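Myo-inositol phosphohydrolase (Mitsuokella multacida, PDB 4WU3) probably acts as a phytase of the protein-tyrosine-phosphatase-like family, removing phosphate groups from inositol phosphates such as phytate. Local coordinates at residues L408-R422 against F526-S540. The protein carries 2 engineered substitutions. Residues are numbered along the deposited sequence; the frame is centred on the assembly and turned at random.
Sequences LKQQAKGPIYIMDLR and FTRTMPANAWLHFHS. Engineered in segment 526-540: Ser540 (natural residue Cys). With 4IP (inositol-(1,3,4,5)-tetrakisphosphate), chain F.
The carbonyl oxygen Trp535 O takes the N-H of Tyr417 N at 2.8 Å, almost straight at 175°, while Ile416 CA leans a weaker C-H on the same oxygen. It is one of six backbone bonds, from Trp535 N to Pro415 O through to Leu421 N to His539 O, that zip strands 416-422 and 535-539 in parallel, 25° apart. Side chains alternate between the two faces. On the face of Tyr417 and Met419, the Phe526 ring of helix 517-529 sets its edge against the phenol face in a T-shaped pair, CZ 3.7 Å from Tyr417 CD2. Met419, bent at chi2 and chi3, lays CE over the centre of the Phe526 ring, 3.9 Å from the centroid, and CG over a face of Phe538. Tyr417 OH presses on Pro531 CD at 3.1 Å. Cut back to an alanine here, Tyr417 would probably leave a gap between Phe526 and Pro531, with the Phe526 ring freer to turn. On the Trp535 face the indole reaches across to the end of helix 398-411, where Leu408 CD2 lies 3.9 Å from Trp535 CZ2 and Gln411 CB near CZ3 and CH2; the indole NE1 finds its polar partner in Ser391 of the neighbouring strand 390-393. Further along, His539 lies beside Asp420, whose OD1 accepts Arg422 N at 3.1 Å in an Asx turn; OD2 is held by Tyr504 and His426. His539 ND1 bonds Ser540 O in the ring plane at 3.0 Å, and NE2 goes to Glu493, fixing the imidazole from both nitrogens. Engineered Ser540, natively cysteine, faces a phosphate of the bound inositol tetrakisphosphate, though its OG sits doubtfully close. Strand 535-539 thus feeds directly into the phosphate-binding P-loop, Ser540 to Arg546, in the CX5R position characteristic of the protein-tyrosine-phosphatase fold.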
ATOM      1  N   LEU A 408      -6.005 -14.953 -54.388  1.00 16.35           N
ATOM      2  CA  LEU A 408      -7.401 -14.641 -54.104  1.00 17.93           C
ATOM      3  C   LEU A 408      -8.211 -14.529 -55.390  1.00 19.18           C
ATOM      4  O   LEU A 408      -9.312 -15.060 -55.477  1.00 19.81           O
ATOM      5  CB  LEU A 408      -7.543 -13.365 -53.266  1.00 16.79           C
ATOM      6  CG  LEU A 408      -6.944 -13.403 -51.857  1.00 15.13           C
ATOM      7  CD1 LEU A 408      -7.297 -12.132 -51.117  1.00 15.17           C
ATOM      8  CD2 LEU A 408      -7.407 -14.612 -51.058  1.00 15.55           C
ATOM      9  N   LYS A 409      -7.663 -13.854 -56.391  1.00 18.77           N
ATOM     10  CA  LYS A 409      -8.335 -13.752 -57.678  1.00 21.50           C
ATOM     11  C   LYS A 409      -8.523 -15.117 -58.322  1.00 21.63           C
ATOM     12  O   LYS A 409      -9.528 -15.365 -58.979  1.00 22.88           O
ATOM     13  CB  LYS A 409      -7.564 -12.824 -58.598  1.00 23.49           C
ATOM     14  CG  LYS A 409      -7.680 -11.380 -58.156  1.00 27.28           C
ATOM     15  CD  LYS A 409      -6.785 -10.476 -58.971  1.00 31.79           C
ATOM     16  CE  LYS A 409      -7.083  -9.023 -58.670  1.00 37.68           C
ATOM     17  NZ  LYS A 409      -6.210  -8.121 -59.472  1.00 43.09           N
ATOM     18  N   GLN A 410      -7.571 -16.012 -58.110  1.00 24.08           N
ATOM     19  CA  GLN A 410      -7.716 -17.394 -58.545  1.00 28.88           C
ATOM     20  C   GLN A 410      -8.987 -18.030 -57.973  1.00 25.29           C
ATOM     21  O   GLN A 410      -9.699 -18.726 -58.684  1.00 26.39           O
ATOM     22  CB  GLN A 410      -6.496 -18.207 -58.110  1.00 37.85           C
ATOM     23  CG  GLN A 410      -6.531 -19.660 -58.542  1.00 49.17           C
ATOM     24  CD  GLN A 410      -6.415 -19.802 -60.041  1.00 60.51           C
ATOM     25  OE1 GLN A 410      -5.449 -19.336 -60.645  1.00 68.67           O
ATOM     26  NE2 GLN A 410      -7.396 -20.456 -60.650  1.00 72.16           N
ATOM     27  N   GLN A 411      -9.265 -17.798 -56.692  1.00 21.54           N
ATOM     28  CA  GLN A 411     -10.342 -18.512 -55.992  1.00 19.39           C
ATOM     29  C   GLN A 411     -11.648 -17.723 -55.884  1.00 18.96           C
ATOM     30  O   GLN A 411     -12.708 -18.298 -55.676  1.00 19.25           O
ATOM     31  CB  GLN A 411      -9.875 -18.919 -54.595  1.00 18.10           C
ATOM     32  CG  GLN A 411      -8.684 -19.860 -54.620  1.00 18.68           C
ATOM     33  CD  GLN A 411      -8.157 -20.194 -53.244  1.00 17.38           C
ATOM     34  OE1 GLN A 411      -8.921 -20.376 -52.285  1.00 16.69           O
ATOM     35  NE2 GLN A 411      -6.851 -20.293 -53.138  1.00 16.08           N
ATOM     36  N   ALA A 412     -11.573 -16.409 -56.028  1.00 18.28           N
ATOM     37  CA  ALA A 412     -12.740 -15.561 -55.821  1.00 17.76           C
ATOM     38  C   ALA A 412     -13.709 -15.596 -57.001  1.00 19.32           C
ATOM     39  O   ALA A 412     -13.295 -15.623 -58.156  1.00 19.14           O
ATOM     40  CB  ALA A 412     -12.303 -14.141 -55.546  1.00 16.42           C
ATOM     41  N   LYS A 413     -15.003 -15.587 -56.689  1.00 20.31           N
ATOM     42  CA  LYS A 413     -16.058 -15.626 -57.700  1.00 24.84           C
ATOM     43  C   LYS A 413     -16.804 -14.293 -57.753  1.00 25.14           C
ATOM     44  O   LYS A 413     -17.831 -14.179 -58.408  1.00 28.30           O
ATOM     45  CB  LYS A 413     -17.053 -16.758 -57.394  1.00 25.89           C
ATOM     46  CG  LYS A 413     -16.428 -18.142 -57.254  1.00 26.93           C
ATOM     47  CD  LYS A 413     -15.668 -18.547 -58.508  1.00 31.29           C
ATOM     48  CE  LYS A 413     -15.074 -19.944 -58.374  1.00 39.63           C
ATOM     49  NZ  LYS A 413     -13.988 -20.211 -59.363  1.00 39.04           N
ATOM     50  N   GLY A 414     -16.284 -13.289 -57.058  1.00 23.64           N
ATOM     51  CA  GLY A 414     -16.926 -11.983 -56.993  1.00 19.16           C
ATOM     52  C   GLY A 414     -15.975 -10.983 -56.366  1.00 18.44           C
ATOM     53  O   GLY A 414     -14.806 -11.289 -56.155  1.00 19.48           O
ATOM     54  N   PRO A 415     -16.474  -9.787 -56.036  1.00 16.66           N
ATOM     55  CA  PRO A 415     -15.609  -8.722 -55.508  1.00 16.31           C
ATOM     56  C   PRO A 415     -14.914  -9.091 -54.182  1.00 16.35           C
ATOM     57  O   PRO A 415     -15.505  -9.755 -53.314  1.00 15.39           O
ATOM     58  CB  PRO A 415     -16.552  -7.529 -55.335  1.00 16.94           C
ATOM     59  CG  PRO A 415     -17.940  -8.077 -55.396  1.00 17.98           C
ATOM     60  CD  PRO A 415     -17.902  -9.435 -56.035  1.00 16.84           C
ATOM     61  N   ILE A 416     -13.656  -8.673 -54.057  1.00 14.31           N
ATOM     62  CA  ILE A 416     -12.821  -9.024 -52.913  1.00 13.37           C
ATOM     63  C   ILE A 416     -12.674  -7.845 -51.965  1.00 12.62           C
ATOM     64  O   ILE A 416     -12.254  -6.762 -52.382  1.00 13.14           O
ATOM     65  CB  ILE A 416     -11.418  -9.458 -53.369  1.00 14.05           C
ATOM     66  CG1 ILE A 416     -11.514 -10.669 -54.296  1.00 13.74           C
ATOM     67  CG2 ILE A 416     -10.547  -9.791 -52.158  1.00 15.52           C
ATOM     68  CD1 ILE A 416     -10.233 -10.959 -55.045  1.00 14.38           C
ATOM     69  N   TYR A 417     -13.038  -8.054 -50.701  1.00 11.55           N
ATOM     70  CA  TYR A 417     -12.919  -7.017 -49.674  1.00 12.26           C
ATOM     71  C   TYR A 417     -11.813  -7.378 -48.698  1.00 12.04           C
ATOM     72  O   TYR A 417     -11.737  -8.504 -48.220  1.00 11.54           O
ATOM     73  CB  TYR A 417     -14.220  -6.825 -48.879  1.00 13.55           C
ATOM     74  CG  TYR A 417     -15.361  -6.256 -49.675  1.00 15.70           C
ATOM     75  CD1 TYR A 417     -16.085  -7.065 -50.536  1.00 18.34           C
ATOM     76  CD2 TYR A 417     -15.729  -4.926 -49.564  1.00 17.96           C
ATOM     77  CE1 TYR A 417     -17.128  -6.563 -51.283  1.00 21.26           C
ATOM     78  CE2 TYR A 417     -16.782  -4.412 -50.312  1.00 20.64           C
ATOM     79  CZ  TYR A 417     -17.477  -5.243 -51.167  1.00 21.98           C
ATOM     80  OH  TYR A 417     -18.527  -4.782 -51.928  1.00 32.48           O
ATOM     81  N   ILE A 418     -10.944  -6.414 -48.417  1.00 13.36           N
ATOM     82  CA  ILE A 418      -9.998  -6.537 -47.316  1.00 12.65           C
ATOM     83  C   ILE A 418     -10.695  -5.969 -46.078  1.00 11.20           C
ATOM     84  O   ILE A 418     -11.076  -4.792 -46.054  1.00  9.92           O
ATOM     85  CB  ILE A 418      -8.695  -5.759 -47.596  1.00 12.39           C
ATOM     86  CG1 ILE A 418      -7.962  -6.340 -48.820  1.00 13.26           C
ATOM     87  CG2 ILE A 418      -7.792  -5.753 -46.376  1.00 12.18           C
ATOM     88  CD1 ILE A 418      -7.643  -7.822 -48.744  1.00 14.33           C
ATOM     89  N   MET A 419     -10.895  -6.826 -45.081  1.00 10.21           N
ATOM     90  CA  MET A 419     -11.543  -6.433 -43.840  1.00 10.26           C
ATOM     91  C   MET A 419     -10.478  -6.191 -42.773  1.00  9.85           C
ATOM     92  O   MET A 419      -9.989  -7.125 -42.137  1.00  9.21           O
ATOM     93  CB  MET A 419     -12.527  -7.510 -43.378  1.00 11.08           C
ATOM     94  CG  MET A 419     -13.540  -7.954 -44.429  1.00 11.83           C
ATOM     95  SD  MET A 419     -14.705  -6.668 -44.944  1.00 12.71           S
ATOM     96  CE  MET A 419     -15.639  -6.386 -43.438  1.00 12.50           C
ATOM     97  N   ASP A 420     -10.101  -4.929 -42.605  1.00  9.19           N
ATOM     98  CA  ASP A 420      -9.071  -4.545 -41.654  1.00  8.80           C
ATOM     99  C   ASP A 420      -9.734  -4.404 -40.286  1.00  9.26           C
ATOM    100  O   ASP A 420     -10.564  -3.526 -40.085  1.00  9.56           O
ATOM    101  CB  ASP A 420      -8.432  -3.235 -42.117  1.00  8.82           C
ATOM    102  CG  ASP A 420      -7.470  -2.632 -41.102  1.00  9.90           C
ATOM    103  OD1 ASP A 420      -7.101  -3.300 -40.117  1.00 10.14           O
ATOM    104  OD2 ASP A 420      -7.086  -1.459 -41.298  1.00 10.27           O
ATOM    105  N   LEU A 421      -9.368  -5.272 -39.347  1.00  8.74           N
ATOM    106  CA  LEU A 421     -10.039  -5.326 -38.058  1.00  9.03           C
ATOM    107  C   LEU A 421      -9.280  -4.615 -36.946  1.00  9.33           C
ATOM    108  O   LEU A 421      -9.551  -4.846 -35.775  1.00 10.57           O
ATOM    109  CB  LEU A 421     -10.230  -6.781 -37.644  1.00  9.52           C
ATOM    110  CG  LEU A 421     -10.965  -7.690 -38.630  1.00  9.43           C
ATOM    111  CD1 LEU A 421     -10.797  -9.144 -38.232  1.00  9.71           C
ATOM    112  CD2 LEU A 421     -12.436  -7.304 -38.697  1.00 10.07           C
ATOM    113  N   ARG A 422      -8.347  -3.741 -37.298  1.00  9.58           N
ATOM    114  CA  ARG A 422      -7.420  -3.178 -36.317  1.00  9.99           C
ATOM    115  C   ARG A 422      -7.840  -1.829 -35.726  1.00  9.64           C
ATOM    116  O   ARG A 422      -7.940  -0.829 -36.444  1.00  8.10           O
ATOM    117  CB  ARG A 422      -6.053  -3.027 -36.960  1.00 10.96           C
ATOM    118  CG  ARG A 422      -5.488  -4.319 -37.516  1.00 12.52           C
ATOM    119  CD  ARG A 422      -4.088  -4.079 -38.050  1.00 13.75           C
ATOM    120  NE  ARG A 422      -3.127  -3.845 -36.978  1.00 14.67           N
ATOM    121  CZ  ARG A 422      -1.830  -3.639 -37.173  1.00 16.58           C
ATOM    122  NH1 ARG A 422      -1.329  -3.625 -38.407  1.00 16.55           N
ATOM    123  NH2 ARG A 422      -1.030  -3.452 -36.133  1.00 17.45           N
ATOM    124  N   PHE A 526     -22.680  -5.088 -42.379  1.00 13.70           N
ATOM    125  CA  PHE A 526     -21.893  -5.190 -43.604  1.00 12.19           C
ATOM    126  C   PHE A 526     -22.324  -6.403 -44.412  1.00 12.83           C
ATOM    127  O   PHE A 526     -22.505  -6.298 -45.619  1.00 13.78           O
ATOM    128  CB  PHE A 526     -20.393  -5.267 -43.303  1.00 12.36           C
ATOM    129  CG  PHE A 526     -19.539  -5.499 -44.520  1.00 11.90           C
ATOM    130  CD1 PHE A 526     -19.094  -4.453 -45.269  1.00 11.66           C
ATOM    131  CD2 PHE A 526     -19.182  -6.762 -44.905  1.00 10.98           C
ATOM    132  CE1 PHE A 526     -18.307  -4.660 -46.389  1.00 12.00           C
ATOM    133  CE2 PHE A 526     -18.402  -6.974 -46.024  1.00 10.79           C
ATOM    134  CZ  PHE A 526     -17.966  -5.919 -46.770  1.00 10.23           C
ATOM    135  N   THR A 527     -22.498  -7.555 -43.760  1.00 12.53           N
ATOM    136  CA  THR A 527     -22.817  -8.776 -44.497  1.00 14.33           C
ATOM    137  C   THR A 527     -24.188  -8.714 -45.146  1.00 14.27           C
ATOM    138  O   THR A 527     -24.424  -9.381 -46.140  1.00 15.02           O
ATOM    139  CB  THR A 527     -22.785 -10.059 -43.627  1.00 14.28           C
ATOM    140  OG1 THR A 527     -23.768  -9.970 -42.587  1.00 15.49           O
ATOM    141  CG2 THR A 527     -21.409 -10.287 -43.035  1.00 15.19           C
ATOM    142  N   ARG A 528     -25.101  -7.936 -44.584  1.00 16.15           N
ATOM    143  CA  ARG A 528     -26.450  -7.865 -45.137  1.00 19.02           C
ATOM    144  C   ARG A 528     -26.512  -7.181 -46.503  1.00 17.36           C
ATOM    145  O   ARG A 528     -27.385  -7.484 -47.303  1.00 17.10           O
ATOM    146  CB  ARG A 528     -27.343  -7.078 -44.215  1.00 21.49           C
ATOM    147  CG  ARG A 528     -27.502  -7.611 -42.818  1.00 25.10           C
ATOM    148  CD  ARG A 528     -28.353  -6.544 -42.187  1.00 31.79           C
ATOM    149  NE  ARG A 528     -28.455  -6.513 -40.752  1.00 36.09           N
ATOM    150  CZ  ARG A 528     -29.205  -7.352 -40.067  1.00 38.12           C
ATOM    151  NH1 ARG A 528     -29.874  -8.319 -40.693  1.00 37.20           N
ATOM    152  NH2 ARG A 528     -29.256  -7.225 -38.766  1.00 39.58           N
ATOM    153  N   THR A 529     -25.605  -6.241 -46.753  1.00 17.46           N
ATOM    154  CA  THR A 529     -25.661  -5.418 -47.962  1.00 17.65           C
ATOM    155  C   THR A 529     -24.549  -5.755 -48.951  1.00 19.00           C
ATOM    156  O   THR A 529     -24.523  -5.219 -50.056  1.00 17.39           O
ATOM    157  CB  THR A 529     -25.509  -3.931 -47.621  1.00 19.31           C
ATOM    158  OG1 THR A 529     -24.181  -3.679 -47.170  1.00 22.10           O
ATOM    159  CG2 THR A 529     -26.366  -3.553 -46.518  1.00 24.58           C
ATOM    160  N   MET A 530     -23.610  -6.612 -48.559  1.00 17.58           N
ATOM    161  CA  MET A 530     -22.477  -6.879 -49.423  1.00 18.67           C
ATOM    162  C   MET A 530     -22.946  -7.642 -50.656  1.00 18.23           C
ATOM    163  O   MET A 530     -23.942  -8.363 -50.612  1.00 17.06           O
ATOM    164  CB  MET A 530     -21.373  -7.641 -48.684  1.00 19.35           C
ATOM    165  CG  MET A 530     -21.642  -9.120 -48.459  1.00 18.72           C
ATOM    166  SD  MET A 530     -20.387  -9.835 -47.370  1.00 21.80           S
ATOM    167  CE  MET A 530     -20.845 -11.550 -47.464  1.00 21.42           C
ATOM    168  N   PRO A 531     -22.237  -7.461 -51.771  1.00 18.80           N
ATOM    169  CA  PRO A 531     -22.642  -8.116 -53.007  1.00 21.15           C
ATOM    170  C   PRO A 531     -22.577  -9.616 -52.892  1.00 20.46           C
ATOM    171  O   PRO A 531     -21.780 -10.137 -52.115  1.00 18.57           O
ATOM    172  CB  PRO A 531     -21.590  -7.658 -54.026  1.00 22.24           C
ATOM    173  CG  PRO A 531     -20.926  -6.476 -53.419  1.00 20.53           C
ATOM    174  CD  PRO A 531     -21.019  -6.651 -51.934  1.00 19.31           C
ATOM    175  N   ALA A 532     -23.399 -10.314 -53.666  1.00 21.79           N
ATOM    176  CA  ALA A 532     -23.311 -11.760 -53.688  1.00 23.16           C
ATOM    177  C   ALA A 532     -21.956 -12.168 -54.240  1.00 20.02           C
ATOM    178  O   ALA A 532     -21.323 -11.441 -55.013  1.00 18.39           O
ATOM    179  CB  ALA A 532     -24.446 -12.378 -54.499  1.00 27.18           C
ATOM    180  N   ASN A 533     -21.525 -13.347 -53.829  1.00 18.60           N
ATOM    181  CA  ASN A 533     -20.216 -13.894 -54.176  1.00 21.13           C
ATOM    182  C   ASN A 533     -19.049 -13.034 -53.676  1.00 18.00           C
ATOM    183  O   ASN A 533     -17.918 -13.251 -54.099  1.00 15.68           O
ATOM    184  CB  ASN A 533     -20.012 -14.065 -55.690  1.00 24.47           C
ATOM    185  CG  ASN A 533     -21.211 -14.634 -56.421  1.00 34.88           C
ATOM    186  OD1 ASN A 533     -21.600 -14.142 -57.490  1.00 39.64           O
ATOM    187  ND2 ASN A 533     -21.767 -15.690 -55.891  1.00 31.33           N
ATOM    188  N   ALA A 534     -19.315 -12.041 -52.831  1.00 15.79           N
ATOM    189  CA  ALA A 534     -18.226 -11.241 -52.263  1.00 16.74           C
ATOM    190  C   ALA A 534     -17.275 -12.171 -51.508  1.00 15.02           C
ATOM    191  O   ALA A 534     -17.713 -13.139 -50.874  1.00 11.94           O
ATOM    192  CB  ALA A 534     -18.759 -10.165 -51.324  1.00 15.89           C
ATOM    193  N   TRP A 535     -15.979 -11.881 -51.605  1.00 13.82           N
ATOM    194  CA  TRP A 535     -14.952 -12.627 -50.890  1.00 12.06           C
ATOM    195  C   TRP A 535     -14.378 -11.740 -49.793  1.00 12.15           C
ATOM    196  O   TRP A 535     -13.953 -10.619 -50.062  1.00 11.04           O
ATOM    197  CB  TRP A 535     -13.850 -13.031 -51.853  1.00 12.10           C
ATOM    198  CG  TRP A 535     -12.738 -13.781 -51.216  1.00 11.84           C
ATOM    199  CD1 TRP A 535     -11.848 -13.304 -50.308  1.00 11.42           C
ATOM    200  CD2 TRP A 535     -12.383 -15.143 -51.453  1.00 12.56           C
ATOM    201  NE1 TRP A 535     -10.957 -14.285 -49.964  1.00 12.82           N
ATOM    202  CE2 TRP A 535     -11.265 -15.426 -50.650  1.00 12.17           C
ATOM    203  CE3 TRP A 535     -12.907 -16.154 -52.261  1.00 13.53           C
ATOM    204  CZ2 TRP A 535     -10.651 -16.672 -50.635  1.00 12.96           C
ATOM    205  CZ3 TRP A 535     -12.302 -17.404 -52.237  1.00 13.95           C
ATOM    206  CH2 TRP A 535     -11.187 -17.649 -51.427  1.00 14.13           C
ATOM    207  N   LEU A 536     -14.379 -12.232 -48.557  1.00 11.31           N
ATOM    208  CA  LEU A 536     -13.887 -11.451 -47.429  1.00 11.89           C
ATOM    209  C   LEU A 536     -12.550 -11.946 -46.938  1.00 11.97           C
ATOM    210  O   LEU A 536     -12.420 -13.104 -46.536  1.00 11.50           O
ATOM    211  CB  LEU A 536     -14.865 -11.522 -46.267  1.00 12.62           C
ATOM    212  CG  LEU A 536     -16.263 -11.000 -46.549  1.00 12.75           C
ATOM    213  CD1 LEU A 536     -17.119 -11.152 -45.301  1.00 12.92           C
ATOM    214  CD2 LEU A 536     -16.221  -9.561 -47.019  1.00 12.38           C
ATOM    215  N   HIS A 537     -11.555 -11.063 -46.964  1.00 12.85           N
ATOM    216  CA  HIS A 537     -10.249 -11.378 -46.398  1.00 11.75           C
ATOM    217  C   HIS A 537     -10.017 -10.612 -45.106  1.00 12.01           C
ATOM    218  O   HIS A 537      -9.802  -9.410 -45.122  1.00 11.96           O
ATOM    219  CB  HIS A 537      -9.124 -11.054 -47.368  1.00 12.14           C
ATOM    220  CG  HIS A 537      -7.769 -11.338 -46.804  1.00 12.16           C
ATOM    221  ND1 HIS A 537      -7.155 -12.564 -46.932  1.00 12.63           N
ATOM    222  CD2 HIS A 537      -6.931 -10.573 -46.070  1.00 12.10           C
ATOM    223  CE1 HIS A 537      -5.988 -12.536 -46.320  1.00 11.83           C
ATOM    224  NE2 HIS A 537      -5.825 -11.338 -45.793  1.00 12.38           N
ATOM    225  N   PHE A 538     -10.062 -11.318 -43.983  1.00 11.41           N
ATOM    226  CA  PHE A 538      -9.868 -10.689 -42.697  1.00 10.28           C
ATOM    227  C   PHE A 538      -8.404 -10.654 -42.318  1.00 10.72           C
ATOM    228  O   PHE A 538      -7.681 -11.639 -42.484  1.00  9.85           O
ATOM    229  CB  PHE A 538     -10.625 -11.442 -41.622  1.00 10.15           C
ATOM    230  CG  PHE A 538     -12.102 -11.385 -41.777  1.00 10.15           C
ATOM    231  CD1 PHE A 538     -12.823 -10.345 -41.245  1.00 10.32           C
ATOM    232  CD2 PHE A 538     -12.770 -12.386 -42.454  1.00 10.91           C
ATOM    233  CE1 PHE A 538     -14.201 -10.300 -41.387  1.00 11.75           C
ATOM    234  CE2 PHE A 538     -14.139 -12.340 -42.611  1.00 11.09           C
ATOM    235  CZ  PHE A 538     -14.856 -11.297 -42.071  1.00 10.63           C
ATOM    236  N   HIS A 539      -7.972  -9.516 -41.789  1.00 10.95           N
ATOM    237  CA  HIS A 539      -6.642  -9.428 -41.190  1.00 11.10           C
ATOM    238  C   HIS A 539      -6.702  -8.589 -39.927  1.00 11.28           C
ATOM    239  O   HIS A 539      -7.571  -7.737 -39.758  1.00 10.22           O
ATOM    240  CB  HIS A 539      -5.594  -8.862 -42.177  1.00 10.81           C
ATOM    241  CG  HIS A 539      -5.549  -7.367 -42.231  1.00 11.10           C
ATOM    242  ND1 HIS A 539      -4.879  -6.605 -41.298  1.00 12.34           N
ATOM    243  CD2 HIS A 539      -6.107  -6.493 -43.097  1.00 10.99           C
ATOM    244  CE1 HIS A 539      -5.034  -5.326 -41.584  1.00 12.76           C
ATOM    245  NE2 HIS A 539      -5.774  -5.231 -42.671  1.00 11.98           N
ATOM    246  N   SER A 540      -5.772  -8.855 -39.027  1.00 12.27           N
ATOM    247  CA  SER A 540      -5.562  -7.995 -37.886  1.00 12.93           C
ATOM    248  C   SER A 540      -4.056  -7.796 -37.826  1.00 15.08           C
ATOM    249  O   SER A 540      -3.443  -7.543 -38.864  1.00 17.55           O
ATOM    250  CB  SER A 540      -6.144  -8.624 -36.622  1.00 12.63           C
ATOM    251  OG  SER A 540      -5.971 -10.025 -36.652  1.00 11.68           O
TER
HETATM  252  C1  4IP F 702      -3.048 -11.078 -31.559  1.00 39.44           C
HETATM  253  O1  4IP F 702      -3.665 -11.416 -32.801  1.00 28.87           O
HETATM  254  C2  4IP F 702      -1.752 -10.317 -31.806  1.00 44.96           C
HETATM  255  O2  4IP F 702      -0.906 -11.084 -32.652  1.00 47.40           O
HETATM  256  C3  4IP F 702      -1.000 -10.051 -30.509  1.00 50.30           C
HETATM  257  O3  4IP F 702       0.224  -9.370 -30.796  1.00 63.15           O
HETATM  258  C4  4IP F 702      -0.707 -11.342 -29.750  1.00 48.35           C
HETATM  259  O4  4IP F 702      -0.088 -11.016 -28.500  1.00 51.77           O
HETATM  260  C5  4IP F 702      -1.999 -12.110 -29.500  1.00 49.28           C
HETATM  261  O5  4IP F 702      -1.727 -13.347 -28.837  1.00 54.25           O
HETATM  262  C6  4IP F 702      -2.757 -12.372 -30.800  1.00 44.98           C
HETATM  263  O6  4IP F 702      -3.985 -13.053 -30.531  1.00 41.56           O
HETATM  264  P1  4IP F 702      -4.603 -10.396 -33.615  1.00 21.08           P
HETATM  265  O1P 4IP F 702      -5.858 -10.307 -32.792  1.00 17.16           O
HETATM  266  O2P 4IP F 702      -4.758 -11.080 -34.948  1.00 20.97           O
HETATM  267  O3P 4IP F 702      -3.797  -9.124 -33.693  1.00 23.13           O
HETATM  268  P3  4IP F 702       0.542  -7.947 -30.104  1.00 64.27           P
HETATM  269  O4P 4IP F 702       0.124  -8.139 -28.665  1.00 79.37           O
HETATM  270  O5P 4IP F 702      -0.299  -6.964 -30.885  1.00 65.22           O
HETATM  271  O6P 4IP F 702       2.030  -7.769 -30.272  1.00 71.57           O
HETATM  272  P4  4IP F 702       1.291 -11.705 -28.012  1.00 55.79           P
HETATM  273  O7P 4IP F 702       2.223 -11.586 -29.193  1.00 53.50           O
HETATM  274  O8P 4IP F 702       1.693 -10.849 -26.836  1.00 57.45           O
HETATM  275  O9P 4IP F 702       0.879 -13.123 -27.669  1.00 50.09           O
HETATM  276  P5  4IP F 702      -2.748 -13.900 -27.714  1.00 59.33           P
HETATM  277  OPF 4IP F 702      -3.391 -12.663 -27.106  1.00 44.56           O
HETATM  278  OPG 4IP F 702      -1.835 -14.661 -26.776  1.00 75.69           O
HETATM  279  OPH 4IP F 702      -3.716 -14.766 -28.489  1.00 61.28           O
HETATM  280  O   HOH W   1     -16.245 -14.974 -53.869  1.00 15.65           O